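Local coordinates for hypothetical protein PA3352 (Pseudomonas aeruginosa, PDB 2FUP) that is a putative flagella synthesis protein of the FlgN family, whose members probably act as export chaperones for flagellar hook-filament junction proteins, at residues Pro6-Leu11 with Glu76-Tyr81. Sequence-based numbering, arbitrary orientation.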
ATOM      1  N   PRO A   6      -8.959  -6.169  16.604  1.00 16.64           N
ATOM      2  CA  PRO A   6      -9.196  -5.846  15.206  1.00 17.39           C
ATOM      3  C   PRO A   6      -8.091  -5.042  14.556  1.00 19.26           C
ATOM      4  O   PRO A   6      -8.185  -4.777  13.331  1.00 18.00           O
ATOM      5  CB  PRO A   6     -10.468  -5.027  15.290  1.00 18.78           C
ATOM      6  CG  PRO A   6     -10.402  -4.409  16.645  1.00 19.86           C
ATOM      7  CD  PRO A   6      -9.874  -5.439  17.485  1.00 18.53           C
ATOM      8  N   THR A   7      -7.044  -4.686  15.317  1.00 16.93           N
ATOM      9  CA  THR A   7      -6.119  -3.669  14.749  1.00 16.46           C
ATOM     10  C   THR A   7      -5.440  -4.042  13.464  1.00 17.08           C
ATOM     11  O   THR A   7      -5.406  -3.289  12.521  1.00 17.98           O
ATOM     12  CB  THR A   7      -5.085  -3.282  15.769  1.00 19.08           C
ATOM     13  OG1 THR A   7      -5.741  -2.966  16.994  1.00 21.76           O
ATOM     14  CG2 THR A   7      -4.251  -2.112  15.332  1.00 18.59           C
ATOM     15  N   LEU A   8      -4.863  -5.235  13.388  1.00 16.62           N
ATOM     16  CA  LEU A   8      -4.129  -5.611  12.203  1.00 15.46           C
ATOM     17  C   LEU A   8      -5.038  -5.679  10.991  1.00 17.05           C
ATOM     18  O   LEU A   8      -4.670  -5.179   9.890  1.00 17.37           O
ATOM     19  CB  LEU A   8      -3.363  -6.920  12.354  1.00 18.02           C
ATOM     20  CG  LEU A   8      -2.368  -7.289  11.289  1.00 19.26           C
ATOM     21  CD1 LEU A   8      -1.291  -6.238  11.165  1.00 20.54           C
ATOM     22  CD2 LEU A   8      -1.679  -8.594  11.553  1.00 21.53           C
ATOM     23  N   LEU A   9      -6.203  -6.293  11.159  1.00 17.68           N
ATOM     24  CA  LEU A   9      -7.107  -6.382  10.047  1.00 17.84           C
ATOM     25  C   LEU A   9      -7.577  -5.007   9.606  1.00 18.01           C
ATOM     26  O   LEU A   9      -7.710  -4.753   8.410  1.00 19.71           O
ATOM     27  CB  LEU A   9      -8.273  -7.310  10.384  1.00 19.51           C
ATOM     28  CG  LEU A   9      -9.248  -7.612   9.230  1.00 19.80           C
ATOM     29  CD1 LEU A   9      -8.589  -8.293   8.051  1.00 18.95           C
ATOM     30  CD2 LEU A   9     -10.355  -8.556   9.801  1.00 19.48           C
ATOM     31  N   ASP A  10      -7.770  -4.090  10.540  1.00 17.75           N
ATOM     32  CA  ASP A  10      -8.190  -2.713  10.202  1.00 17.93           C
ATOM     33  C   ASP A  10      -7.104  -2.050   9.401  1.00 20.38           C
ATOM     34  O   ASP A  10      -7.381  -1.345   8.431  1.00 18.97           O
ATOM     35  CB  ASP A  10      -8.485  -1.926  11.461  1.00 19.95           C
ATOM     36  CG  ASP A  10      -9.073  -0.597  11.176  1.00 26.85           C
ATOM     37  OD1 ASP A  10     -10.173  -0.525  10.632  1.00 22.67           O
ATOM     38  OD2 ASP A  10      -8.469   0.409  11.610  1.00 30.30           O
ATOM     39  N   LEU A  11      -5.845  -2.267   9.784  1.00 18.31           N
ATOM     40  CA  LEU A  11      -4.742  -1.653   9.016  1.00 16.90           C
ATOM     41  C   LEU A  11      -4.681  -2.169   7.602  1.00 18.03           C
ATOM     42  O   LEU A  11      -4.437  -1.429   6.655  1.00 19.35           O
ATOM     43  CB  LEU A  11      -3.422  -1.915   9.735  1.00 17.83           C
ATOM     44  CG  LEU A  11      -3.238  -1.175  11.051  1.00 19.67           C
ATOM     45  CD1 LEU A  11      -2.121  -1.757  11.873  1.00 19.20           C
ATOM     46  CD2 LEU A  11      -2.996   0.269  10.853  1.00 19.36           C
ATOM     47  N   GLU A  76       4.975 -15.791   5.854  1.00 18.81           N
ATOM     48  CA  GLU A  76       5.038 -16.858   6.798  1.00 18.85           C
ATOM     49  C   GLU A  76       4.798 -16.374   8.248  1.00 17.18           C
ATOM     50  O   GLU A  76       4.170 -17.084   9.022  1.00 20.31           O
ATOM     51  CB  GLU A  76       6.404 -17.556   6.770  1.00 20.75           C
ATOM     52  CG  GLU A  76       6.600 -18.401   5.544  1.00 25.49           C
ATOM     53  CD  GLU A  76       5.778 -19.660   5.528  1.00 36.61           C
ATOM     54  OE1 GLU A  76       5.862 -20.458   6.463  1.00 36.99           O
ATOM     55  OE2 GLU A  76       5.019 -19.858   4.569  1.00 40.17           O
ATOM     56  N   GLY A  77       5.339 -15.203   8.604  1.00 17.03           N
ATOM     57  CA  GLY A  77       5.089 -14.606   9.907  1.00 18.86           C
ATOM     58  C   GLY A  77       3.636 -14.241  10.090  1.00 19.83           C
ATOM     59  O   GLY A  77       3.012 -14.533  11.146  1.00 20.13           O
ATOM     60  N   LEU A  78       3.060 -13.601   9.067  1.00 18.13           N
ATOM     61  CA  LEU A  78       1.615 -13.292   9.133  1.00 17.65           C
ATOM     62  C   LEU A  78       0.833 -14.573   9.326  1.00 19.31           C
ATOM     63  O   LEU A  78      -0.144 -14.571  10.089  1.00 20.34           O
ATOM     64  CB  LEU A  78       1.164 -12.581   7.854  1.00 18.80           C
ATOM     65  CG  LEU A  78      -0.262 -12.124   7.775  1.00 18.67           C
ATOM     66  CD1 LEU A  78      -0.617 -11.156   8.957  1.00 19.05           C
ATOM     67  CD2 LEU A  78      -0.560 -11.465   6.460  1.00 20.44           C
ATOM     68  N   ALA A  79       1.171 -15.612   8.569  1.00 18.88           N
ATOM     69  CA  ALA A  79       0.444 -16.880   8.730  1.00 18.43           C
ATOM     70  C   ALA A  79       0.547 -17.472  10.099  1.00 19.56           C
ATOM     71  O   ALA A  79      -0.424 -18.047  10.661  1.00 20.47           O
ATOM     72  CB  ALA A  79       0.901 -17.864   7.688  1.00 18.40           C
ATOM     73  N   ARG A  80       1.707 -17.349  10.721  1.00 18.59           N
ATOM     74  CA  ARG A  80       1.860 -17.779  12.109  1.00 19.70           C
ATOM     75  C   ARG A  80       1.001 -16.967  13.078  1.00 20.48           C
ATOM     76  O   ARG A  80       0.355 -17.483  13.968  1.00 22.30           O
ATOM     77  CB  ARG A  80       3.323 -17.720  12.541  1.00 22.46           C
ATOM     78  CG  ARG A  80       3.548 -18.114  14.014  1.00 29.49           C
ATOM     79  CD  ARG A  80       3.217 -19.574  14.272  1.00 44.48           C
ATOM     80  NE  ARG A  80       2.896 -19.812  15.679  1.00 53.90           N
ATOM     81  CZ  ARG A  80       1.666 -19.814  16.197  1.00 56.87           C
ATOM     82  NH1 ARG A  80       0.592 -19.608  15.444  1.00 54.04           N
ATOM     83  NH2 ARG A  80       1.507 -20.042  17.495  1.00 64.17           N
ATOM     84  N   TYR A  81       1.021 -15.660  12.871  1.00 19.69           N
ATOM     85  CA  TYR A  81       0.159 -14.785  13.655  1.00 20.45           C
ATOM     86  C   TYR A  81      -1.318 -15.176  13.513  1.00 20.43           C
ATOM     87  O   TYR A  81      -2.069 -15.141  14.490  1.00 21.69           O
ATOM     88  CB  TYR A  81       0.362 -13.351  13.179  1.00 21.29           C
ATOM     89  CG  TYR A  81      -0.383 -12.291  13.936  1.00 20.67           C
ATOM     90  CD1 TYR A  81       0.162 -11.702  15.035  1.00 19.99           C
ATOM     91  CD2 TYR A  81      -1.627 -11.867  13.505  1.00 17.85           C
ATOM     92  CE1 TYR A  81      -0.526 -10.711  15.717  1.00 20.65           C
ATOM     93  CE2 TYR A  81      -2.337 -10.899  14.164  1.00 19.51           C
ATOM     94  CZ  TYR A  81      -1.777 -10.310  15.272  1.00 18.84           C
ATOM     95  OH  TYR A  81      -2.443  -9.295  15.964  1.00 20.44           O
TER
HETATM   96  O   HOH W   1      -4.555  -7.213  15.643  1.00 16.25           O
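L8, L78 and Y81 all carry CG anti to the backbone N (chi1 -169°, -177° and -176°); L8 and Y81 point at each other's helix, while in L78 this torsion brings CD1 round to the contact. In this all-helical bundle the first turn of the long helix 7-34 meets the short helix 75-82, in the connection between helices 39-68 and 88-114, at one end of the bundle. With the closest CA atoms, those of L8 and L78, 10.1 Å apart, the backbones stay well separated and direct contact is left to the side chains.

All the close approaches from L8 are made by one methyl, CD2. It lies 3.8 Å from CD1 of L78, where leucine offers a methyl to the buried apolar contact, and approaches CE2 of Y81 at 3.5 Å, coming obliquely to the ring. Branched leucine suits position 8, whose side chain also touches R62 of helix 39-68 and L91 of helix 88-114; Y81 packs on L91 too.

Tyrosine suits its place because the ring packs on L8 while its hydroxyl reaches water. In the opening helical turn, L8 N donates to a water at 3.0 Å, which is also hydrogen-bonded to Y81 OH at 3.0 Å.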